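Local coordinates for protein nucleoporin NUP170 (Chaetomium thermophilum, PDB 5HAX) that probably serves as an inner-ring scaffold component of the nuclear pore complex, joining an N-terminal beta-propeller to a largely helical C-terminal region, at residues Trp85-Ser90 with His112-Val117; Ala118-Lys123 with Val134-Thr139; Pro59-Glu64 with Pro102-Tyr107. All coordinates share one frame; numbering follows the deposited sequence.

Contact 1: Trp85-Ser90 with His112-Val117; sequences WASIDS and HTITAV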
loop_
_atom_site.group_PDB
_atom_site.type_symbol
_atom_site.label_atom_id
_atom_site.label_comp_id
_atom_site.label_asym_id
_atom_site.label_seq_id
_atom_site.Cartn_x
_atom_site.Cartn_y
_atom_site.Cartn_z
ATOM N N TRP A 85 -15.192 -15.376 -3.231
ATOM C CA TRP A 85 -15.536 -16.776 -3.440
ATOM C C TRP A 85 -16.333 -17.297 -2.258
ATOM O O TRP A 85 -16.265 -16.768 -1.144
ATOM C CB TRP A 85 -14.294 -17.648 -3.665
ATOM C CG TRP A 85 -13.284 -17.623 -2.554
ATOM C CD1 TRP A 85 -12.189 -16.818 -2.466
ATOM C CD2 TRP A 85 -13.267 -18.454 -1.385
ATOM N NE1 TRP A 85 -11.492 -17.089 -1.313
ATOM C CE2 TRP A 85 -12.133 -18.090 -0.632
ATOM C CE3 TRP A 85 -14.100 -19.466 -0.901
ATOM C CZ2 TRP A 85 -11.811 -18.700 0.578
ATOM C CZ3 TRP A 85 -13.779 -20.071 0.302
ATOM C CH2 TRP A 85 -12.643 -19.686 1.027
ATOM N N ALA A 86 -17.101 -18.349 -2.528
ATOM C CA ALA A 86 -17.897 -19.033 -1.523
ATOM C C ALA A 86 -17.798 -20.527 -1.782
ATOM O O ALA A 86 -17.971 -20.970 -2.921
ATOM C CB ALA A 86 -19.361 -18.582 -1.565
ATOM N N SER A 87 -17.504 -21.292 -0.735
ATOM C CA SER A 87 -17.481 -22.746 -0.811
ATOM C C SER A 87 -18.683 -23.305 -0.062
ATOM O O SER A 87 -19.011 -22.842 1.034
ATOM C CB SER A 87 -16.184 -23.316 -0.231
ATOM O OG SER A 87 -16.108 -23.118 1.171
ATOM N N ILE A 88 -19.348 -24.285 -0.671
ATOM C CA ILE A 88 -20.478 -24.982 -0.063
ATOM C C ILE A 88 -20.178 -26.470 -0.162
ATOM O O ILE A 88 -20.231 -27.046 -1.257
ATOM C CB ILE A 88 -21.814 -24.646 -0.742
ATOM C CG1 ILE A 88 -22.083 -23.141 -0.679
ATOM C CG2 ILE A 88 -22.956 -25.401 -0.077
ATOM C CD1 ILE A 88 -21.657 -22.394 -1.916
ATOM N N ASP A 89 -19.870 -27.093 0.976
ATOM C CA ASP A 89 -19.480 -28.496 1.019
ATOM C C ASP A 89 -18.332 -28.754 0.047
ATOM O O ASP A 89 -17.224 -28.250 0.254
ATOM C CB ASP A 89 -20.684 -29.393 0.716
ATOM C CG ASP A 89 -21.782 -29.261 1.757
ATOM O OD1 ASP A 89 -21.457 -29.152 2.960
ATOM O OD2 ASP A 89 -22.970 -29.262 1.374
ATOM N N SER A 90 -18.577 -29.520 -1.016
ATOM C CA SER A 90 -17.550 -29.862 -1.994
ATOM C C SER A 90 -17.601 -28.986 -3.243
ATOM O O SER A 90 -16.972 -29.330 -4.250
ATOM C CB SER A 90 -17.683 -31.333 -2.397
ATOM O OG SER A 90 -18.959 -31.599 -2.952
ATOM N N HIS A 112 -14.741 -34.054 -1.809
ATOM C CA HIS A 112 -14.886 -33.889 -0.369
ATOM C C HIS A 112 -14.968 -32.410 -0.002
ATOM O O HIS A 112 -14.732 -31.521 -0.824
ATOM C CB HIS A 112 -13.724 -34.561 0.373
ATOM C CG HIS A 112 -13.773 -36.057 0.337
ATOM N ND1 HIS A 112 -13.051 -36.805 -0.568
ATOM C CD2 HIS A 112 -14.464 -36.945 1.090
ATOM C CE1 HIS A 112 -13.290 -38.088 -0.368
ATOM N NE2 HIS A 112 -14.146 -38.201 0.632
ATOM N N THR A 113 -15.312 -32.165 1.264
ATOM C CA THR A 113 -15.552 -30.810 1.751
ATOM C C THR A 113 -14.324 -29.928 1.559
ATOM O O THR A 113 -13.205 -30.315 1.906
ATOM C CB THR A 113 -15.934 -30.852 3.233
ATOM O OG1 THR A 113 -17.029 -31.756 3.422
ATOM C CG2 THR A 113 -16.322 -29.465 3.737
ATOM N N ILE A 114 -14.542 -28.733 1.016
ATOM C CA ILE A 114 -13.476 -27.746 0.869
ATOM C C ILE A 114 -13.238 -27.076 2.215
ATOM O O ILE A 114 -14.182 -26.609 2.864
ATOM C CB ILE A 114 -13.839 -26.711 -0.210
ATOM C CG1 ILE A 114 -13.858 -27.373 -1.590
ATOM C CG2 ILE A 114 -12.844 -25.548 -0.206
ATOM C CD1 ILE A 114 -14.496 -26.520 -2.667
ATOM N N THR A 115 -11.971 -27.009 2.627
ATOM C CA THR A 115 -11.592 -26.416 3.903
ATOM C C THR A 115 -10.750 -25.155 3.767
ATOM O O THR A 115 -10.619 -24.414 4.746
ATOM C CB THR A 115 -10.819 -27.437 4.753
ATOM O OG1 THR A 115 -9.697 -27.934 4.015
ATOM C CG2 THR A 115 -11.725 -28.602 5.145
ATOM N N ALA A 116 -10.184 -24.890 2.593
ATOM C CA ALA A 116 -9.399 -23.682 2.380
ATOM C C ALA A 116 -9.256 -23.440 0.885
ATOM O O ALA A 116 -9.220 -24.385 0.091
ATOM C CB ALA A 116 -8.016 -23.787 3.035
ATOM N N VAL A 117 -9.178 -22.162 0.518
ATOM C CA VAL A 117 -8.993 -21.732 -0.865
ATOM C C VAL A 117 -8.088 -20.506 -0.861
ATOM O O VAL A 117 -8.200 -19.646 0.018
ATOM C CB VAL A 117 -10.341 -21.408 -1.549
ATOM C CG1 VAL A 117 -10.120 -20.927 -2.980
ATOM C CG2 VAL A 117 -11.262 -22.622 -1.529
HETATM O O HOH W 1 -8.848 -16.334 0.090
HETATM O O HOH W 2 -16.841 -25.641 2.032
#

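Contact 2: Ala118-Lys123 with Val134-Thr139; sequences ALVPPK and VLVVAT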
loop_
_atom_site.group_PDB
_atom_site.type_symbol
_atom_site.label_atom_id
_atom_site.label_comp_id
_atom_site.label_asym_id
_atom_site.label_seq_id
_atom_site.Cartn_x
_atom_site.Cartn_y
_atom_site.Cartn_z
ATOM N N ALA A 118 -7.195 -20.419 -1.848
ATOM C CA ALA A 118 -6.284 -19.286 -1.938
ATOM C C ALA A 118 -5.849 -19.075 -3.381
ATOM O O ALA A 118 -5.856 -19.998 -4.199
ATOM C CB ALA A 118 -5.055 -19.482 -1.045
ATOM N N LEU A 119 -5.461 -17.835 -3.675
ATOM C CA LEU A 119 -4.970 -17.425 -4.986
ATOM C C LEU A 119 -3.529 -16.960 -4.826
ATOM O O LEU A 119 -3.272 -15.962 -4.144
ATOM C CB LEU A 119 -5.840 -16.306 -5.563
ATOM C CG LEU A 119 -5.555 -15.876 -7.002
ATOM C CD1 LEU A 119 -5.962 -16.973 -7.972
ATOM C CD2 LEU A 119 -6.277 -14.574 -7.320
ATOM N N VAL A 120 -2.598 -17.672 -5.455
ATOM C CA VAL A 120 -1.170 -17.422 -5.256
ATOM C C VAL A 120 -0.512 -17.182 -6.607
ATOM O O VAL A 120 -1.088 -17.491 -7.661
ATOM C CB VAL A 120 -0.483 -18.597 -4.522
ATOM C CG1 VAL A 120 -1.084 -18.780 -3.129
ATOM C CG2 VAL A 120 -0.598 -19.880 -5.339
ATOM N N PRO A 121 0.698 -16.625 -6.611
ATOM C CA PRO A 121 1.455 -16.493 -7.863
ATOM C C PRO A 121 1.888 -17.851 -8.387
ATOM O O PRO A 121 1.985 -18.820 -7.619
ATOM C CB PRO A 121 2.670 -15.640 -7.460
ATOM C CG PRO A 121 2.262 -14.951 -6.208
ATOM C CD PRO A 121 1.348 -15.905 -5.503
ATOM N N PRO A 122 2.160 -17.963 -9.684
ATOM C CA PRO A 122 2.637 -19.233 -10.238
ATOM C C PRO A 122 4.145 -19.383 -10.098
ATOM O O PRO A 122 4.885 -18.412 -9.927
ATOM C CB PRO A 122 2.232 -19.141 -11.713
ATOM C CG PRO A 122 2.316 -17.680 -12.012
ATOM C CD PRO A 122 1.938 -16.955 -10.737
ATOM N N LYS A 123 4.592 -20.631 -10.168
ATOM C CA LYS A 123 6.024 -20.902 -10.207
ATOM C C LYS A 123 6.564 -20.522 -11.584
ATOM O O LYS A 123 6.034 -20.991 -12.599
ATOM C CB LYS A 123 6.306 -22.373 -9.904
ATOM C CG LYS A 123 6.141 -22.756 -8.433
ATOM C CD LYS A 123 6.399 -24.244 -8.203
ATOM C CE LYS A 123 6.166 -24.647 -6.749
ATOM N NZ LYS A 123 7.190 -24.092 -5.820
ATOM N N VAL A 134 -2.279 -19.078 -9.560
ATOM C CA VAL A 134 -2.640 -20.466 -9.296
ATOM C C VAL A 134 -3.704 -20.467 -8.210
ATOM O O VAL A 134 -3.559 -19.781 -7.190
ATOM C CB VAL A 134 -1.423 -21.307 -8.868
ATOM C CG1 VAL A 134 -1.862 -22.704 -8.413
ATOM C CG2 VAL A 134 -0.425 -21.410 -10.006
ATOM N N LEU A 135 -4.768 -21.231 -8.434
ATOM C CA LEU A 135 -5.843 -21.394 -7.466
ATOM C C LEU A 135 -5.611 -22.692 -6.702
ATOM O O LEU A 135 -5.603 -23.773 -7.300
ATOM C CB LEU A 135 -7.199 -21.408 -8.170
ATOM C CG LEU A 135 -8.444 -21.543 -7.291
ATOM C CD1 LEU A 135 -8.643 -20.309 -6.431
ATOM C CD2 LEU A 135 -9.665 -21.791 -8.157
ATOM N N VAL A 136 -5.411 -22.582 -5.391
ATOM C CA VAL A 136 -5.196 -23.736 -4.522
ATOM C C VAL A 136 -6.505 -24.029 -3.803
ATOM O O VAL A 136 -7.052 -23.157 -3.120
ATOM C CB VAL A 136 -4.064 -23.482 -3.514
ATOM C CG1 VAL A 136 -3.747 -24.761 -2.747
ATOM C CG2 VAL A 136 -2.822 -22.955 -4.214
ATOM N N VAL A 137 -7.002 -25.256 -3.951
ATOM C CA VAL A 137 -8.252 -25.693 -3.336
ATOM C C VAL A 137 -7.927 -26.886 -2.447
ATOM O O VAL A 137 -7.540 -27.952 -2.944
ATOM C CB VAL A 137 -9.313 -26.062 -4.381
ATOM C CG1 VAL A 137 -10.589 -26.544 -3.702
ATOM C CG2 VAL A 137 -9.604 -24.874 -5.288
ATOM N N ALA A 138 -8.097 -26.715 -1.138
ATOM C CA ALA A 138 -7.825 -27.764 -0.162
ATOM C C ALA A 138 -9.135 -28.361 0.333
ATOM O O ALA A 138 -10.046 -27.627 0.731
ATOM C CB ALA A 138 -7.020 -27.212 1.015
ATOM N N THR A 139 -9.225 -29.688 0.304
ATOM C CA THR A 139 -10.357 -30.424 0.852
ATOM C C THR A 139 -9.874 -31.307 2.001
ATOM O O THR A 139 -8.691 -31.324 2.348
ATOM C CB THR A 139 -11.043 -31.278 -0.221
ATOM O OG1 THR A 139 -10.217 -32.404 -0.548
ATOM C CG2 THR A 139 -11.318 -30.460 -1.478
#

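Contact 3: Pro59-Glu64 with Pro102-Tyr107; sequences PDKVFE and PELIGY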
loop_
_atom_site.group_PDB
_atom_site.type_symbol
_atom_site.label_atom_id
_atom_site.label_comp_id
_atom_site.label_asym_id
_atom_site.label_seq_id
_atom_site.Cartn_x
_atom_site.Cartn_y
_atom_site.Cartn_z
ATOM N N PRO A 59 -24.307 -12.038 -4.451
ATOM C CA PRO A 59 -25.361 -12.441 -5.392
ATOM C C PRO A 59 -26.370 -13.381 -4.748
ATOM O O PRO A 59 -26.032 -14.205 -3.894
ATOM C CB PRO A 59 -24.585 -13.139 -6.515
ATOM C CG PRO A 59 -23.219 -12.541 -6.453
ATOM C CD PRO A 59 -22.960 -12.273 -5.002
ATOM N N ASP A 60 -27.631 -13.243 -5.172
ATOM C CA ASP A 60 -28.703 -14.058 -4.608
ATOM C C ASP A 60 -28.461 -15.545 -4.829
ATOM O O ASP A 60 -28.811 -16.362 -3.971
ATOM C CB ASP A 60 -30.048 -13.650 -5.212
ATOM C CG ASP A 60 -30.507 -12.279 -4.750
ATOM O OD1 ASP A 60 -30.280 -11.935 -3.570
ATOM O OD2 ASP A 60 -31.101 -11.544 -5.567
ATOM N N LYS A 61 -27.869 -15.915 -5.966
ATOM C CA LYS A 61 -27.596 -17.324 -6.231
ATOM C C LYS A 61 -26.632 -17.910 -5.206
ATOM O O LYS A 61 -26.725 -19.099 -4.878
ATOM C CB LYS A 61 -27.042 -17.490 -7.646
ATOM C CG LYS A 61 -28.112 -17.461 -8.731
ATOM C CD LYS A 61 -27.576 -16.909 -10.047
ATOM C CE LYS A 61 -26.595 -17.860 -10.712
ATOM N NZ LYS A 61 -25.798 -17.175 -11.769
ATOM N N VAL A 62 -25.707 -17.098 -4.688
ATOM C CA VAL A 62 -24.809 -17.574 -3.641
ATOM C C VAL A 62 -25.577 -17.786 -2.342
ATOM O O VAL A 62 -25.288 -18.713 -1.578
ATOM C CB VAL A 62 -23.638 -16.590 -3.459
ATOM C CG1 VAL A 62 -22.715 -17.054 -2.337
ATOM C CG2 VAL A 62 -22.862 -16.443 -4.758
ATOM N N PHE A 63 -26.561 -16.926 -2.063
ATOM C CA PHE A 63 -27.407 -17.133 -0.892
ATOM C C PHE A 63 -28.212 -18.421 -1.018
ATOM O O PHE A 63 -28.416 -19.135 -0.030
ATOM C CB PHE A 63 -28.344 -15.939 -0.694
ATOM C CG PHE A 63 -27.669 -14.717 -0.137
ATOM C CD1 PHE A 63 -27.114 -14.733 1.130
ATOM C CD2 PHE A 63 -27.613 -13.545 -0.873
ATOM C CE1 PHE A 63 -26.501 -13.608 1.649
ATOM C CE2 PHE A 63 -27.003 -12.416 -0.359
ATOM C CZ PHE A 63 -26.447 -12.448 0.905
ATOM N N GLU A 64 -28.678 -18.735 -2.231
ATOM C CA GLU A 64 -29.400 -19.984 -2.452
ATOM C C GLU A 64 -28.515 -21.186 -2.150
ATOM O O GLU A 64 -28.940 -22.136 -1.483
ATOM C CB GLU A 64 -29.911 -20.046 -3.893
ATOM C CG GLU A 64 -30.958 -19.001 -4.241
ATOM C CD GLU A 64 -31.313 -19.007 -5.717
ATOM O OE1 GLU A 64 -31.987 -18.058 -6.173
ATOM O OE2 GLU A 64 -30.920 -19.961 -6.422
ATOM N N PRO A 102 -23.036 -10.105 -11.463
ATOM C CA PRO A 102 -21.996 -11.067 -11.848
ATOM C C PRO A 102 -22.564 -12.436 -12.188
ATOM O O PRO A 102 -23.616 -12.844 -11.689
ATOM C CB PRO A 102 -21.099 -11.146 -10.604
ATOM C CG PRO A 102 -21.501 -9.995 -9.735
ATOM C CD PRO A 102 -22.926 -9.711 -10.050
ATOM N N GLU A 103 -21.840 -13.149 -13.052
ATOM C CA GLU A 103 -22.077 -14.566 -13.283
ATOM C C GLU A 103 -21.155 -15.376 -12.380
ATOM O O GLU A 103 -20.004 -14.994 -12.146
ATOM C CB GLU A 103 -21.840 -14.936 -14.750
ATOM C CG GLU A 103 -20.379 -14.908 -15.194
ATOM C CD GLU A 103 -20.188 -15.434 -16.604
ATOM O OE1 GLU A 103 -21.173 -15.451 -17.374
ATOM O OE2 GLU A 103 -19.054 -15.842 -16.936
ATOM N N LEU A 104 -21.664 -16.496 -11.874
ATOM C CA LEU A 104 -20.926 -17.322 -10.927
ATOM C C LEU A 104 -20.050 -18.316 -11.680
ATOM O O LEU A 104 -20.550 -19.107 -12.487
ATOM C CB LEU A 104 -21.884 -18.057 -9.991
ATOM C CG LEU A 104 -22.776 -17.188 -9.102
ATOM C CD1 LEU A 104 -23.676 -18.068 -8.251
ATOM C CD2 LEU A 104 -21.949 -16.263 -8.219
ATOM N N ILE A 105 -18.745 -18.270 -11.415
ATOM C CA ILE A 105 -17.798 -19.253 -11.936
ATOM C C ILE A 105 -17.841 -20.450 -10.989
ATOM O O ILE A 105 -17.282 -20.407 -9.893
ATOM C CB ILE A 105 -16.384 -18.678 -12.055
ATOM C CG1 ILE A 105 -16.388 -17.449 -12.970
ATOM C CG2 ILE A 105 -15.419 -19.736 -12.579
ATOM C CD1 ILE A 105 -15.073 -16.701 -12.999
ATOM N N GLY A 106 -18.504 -21.524 -11.412
ATOM C CA GLY A 106 -18.658 -22.703 -10.573
ATOM C C GLY A 106 -17.576 -23.738 -10.842
ATOM O O GLY A 106 -17.177 -23.960 -11.983
ATOM N N TYR A 107 -17.106 -24.366 -9.765
ATOM C CA TYR A 107 -16.144 -25.462 -9.846
ATOM C C TYR A 107 -16.557 -26.512 -8.825
ATOM O O TYR A 107 -16.468 -26.271 -7.616
ATOM C CB TYR A 107 -14.717 -24.984 -9.591
ATOM C CG TYR A 107 -13.724 -26.116 -9.472
ATOM C CD1 TYR A 107 -13.328 -26.591 -8.229
ATOM C CD2 TYR A 107 -13.193 -26.721 -10.603
ATOM C CE1 TYR A 107 -12.424 -27.631 -8.116
ATOM C CE2 TYR A 107 -12.290 -27.761 -10.501
ATOM C CZ TYR A 107 -11.908 -28.211 -9.254
ATOM O OH TYR A 107 -11.008 -29.247 -9.143
#

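Contact 1: Trp85-Ser90 with His112-Val117
The Trp85 indole carries Val117 on one face, and at its edge, in plane, lie the backbone N of Ser87 and a water. Val117 CB stands 3.8 Å from the centroid of the six-membered ring and 12° off its normal, a CH-pi contact made tip to tip. Trp85 CG sits in the crowded position between backbone N and carbonyl carbon (chi1 58°), which carries the ring across to Val117; NE1 donates to the edge water at 3.1 Å, and that water donates weakly to Val117 O. Phe78 also meets the indole. An alanine here removes the ring over Val117 and the NE1 donor, and would probably loosen this end of the contact.

At the other end Ile114 N donates to Asp89 O at 2.8 Å, nearly straight but from above the carbonyl plane. A second water donates to Asp89 O and Ile114 O and accepts from Ser87 OG at 2.8 Å, so three polar atoms share it. Between the two ends, Ser87 CB meets Ile114 CG2 at 4.0 Å. Just beyond Ile114, Thr115 and Ala116 both face Ala138 in a classic beta bulge. This is the packing of adjacent blades in a beta-propeller, strand 83-88 of one against the first strand, 114-120, of the next.

Contact 2: Ala118-Lys123 with Val134-Thr139
Four backbone hydrogen bonds form the first shell, binding two antiparallel strands in two hydrogen-bonded pairs, Ala118 with Val136 and Val120 with Val134. The straightest runs from Val120 N to Val134 O (2.9 Å, 175°), and the shortest returns from Val134 N to Val120 O at 2.7 Å. Leu119 and Leu135 make the non-hydrogen-bonded pair between them.

On the face of Ala118 and Val120, Val120 CG2 occupies the crowded position between backbone N and carbonyl carbon. From there it crosses obliquely to Val134 CB at 3.9 Å and also reaches Val136 CG2 at 4.0 Å. Farther along, Val134 CG2 lies beside the ring of Pro122, 3.9 Å from its CB. The leucines turn to the other face, each with CG anti to its backbone N, and both lean back over the backbone opposite: Leu135 CD1 comes to 3.6 Å from Ala118 O, and Leu119 CD1 to 3.8 Å from Val134 O.

Phe127 packs on Pro122 and Val134, while Tyr202 OH takes the N-H of Lys123. Within its propeller blade the pair continues into strand 142-151 beyond 133-139; Ile179 of strand 178-181 packs on Ala118 and Val136, and Ile81 touches Leu119 from the preceding blade.

Contact 3: Pro59-Glu64 with Pro102-Tyr107
Leu104 carries most of this contact, meeting Pro59, Lys61 and Val62. Its CG lies anti to the carbonyl carbon and beside the backbone N (chi1 -62°), and CD1 continues anti to CA, so the side chain runs straight out to the first turn of helix 60-67 and sets CD1 mainly on Lys61 and CD2 mainly on Val62. CD1 presses on Lys61 CB at 3.5 Å, closer than ordinary carbon-carbon contact. CD2 takes the neighbouring residue, crossing obliquely to Val62 CG2 at 3.6 Å; that methyl points anti to the carbonyl carbon of Val62, with CG1 anti to N.

Lys61 lies alongside Leu104 and runs the opposite way. Its chain bends at chi3 (70°), which brings CE back to 3.8 Å from Leu104 CD1, while NZ carries on past CG at 4.0 Å. The contact with the lysine is therefore made mostly by its hydrocarbon part.

In the propeller, the helix follows strand 50-57, which belongs to the sheet with 481-487, and leads into strand 73-78; it thus lies where the closing blade passes to the next, packed over the next blade, on Ala86 and Trp95 of its two middle strands. Trp95 touches Pro59, Val62, Pro102 and Leu104 alike.

Both prolines are puckered C-gamma exo, and their CG atoms meet loosely at 4.5 Å. Pro59 CG also stands 4.3 Å from Leu104 CD2. Pro59 occupies the N-cap position, its O receiving weak hydrogen bonds from Val62 N and Phe63 N. Farther along, the backbone of Gly106 in strand 105-107 is hydrogen-bonded to the chain of another protein.

In the fold
Contacts 1 and 2 share strand 114-120 and are partly buried, whereas contact 3 lies at the surface. Contact 2 is sheet pairing within one blade, held by backbone bonds in regular register; contact 1 joins that blade to the preceding one mainly through side chains, waters and a single direct backbone bond. In contact 3 helix and loop meet mainly by apolar packing, with no hydrogen bond across it. Contacts 1 and 2 meet where Thr115 N and Ala116 O probably hydrogen-bond to Ala138 O and N. Contacts 1 and 3 both use the blade 73-107, touching between Ala86 CB and Val62 CG1, while contacts 2 and 3 do not touch.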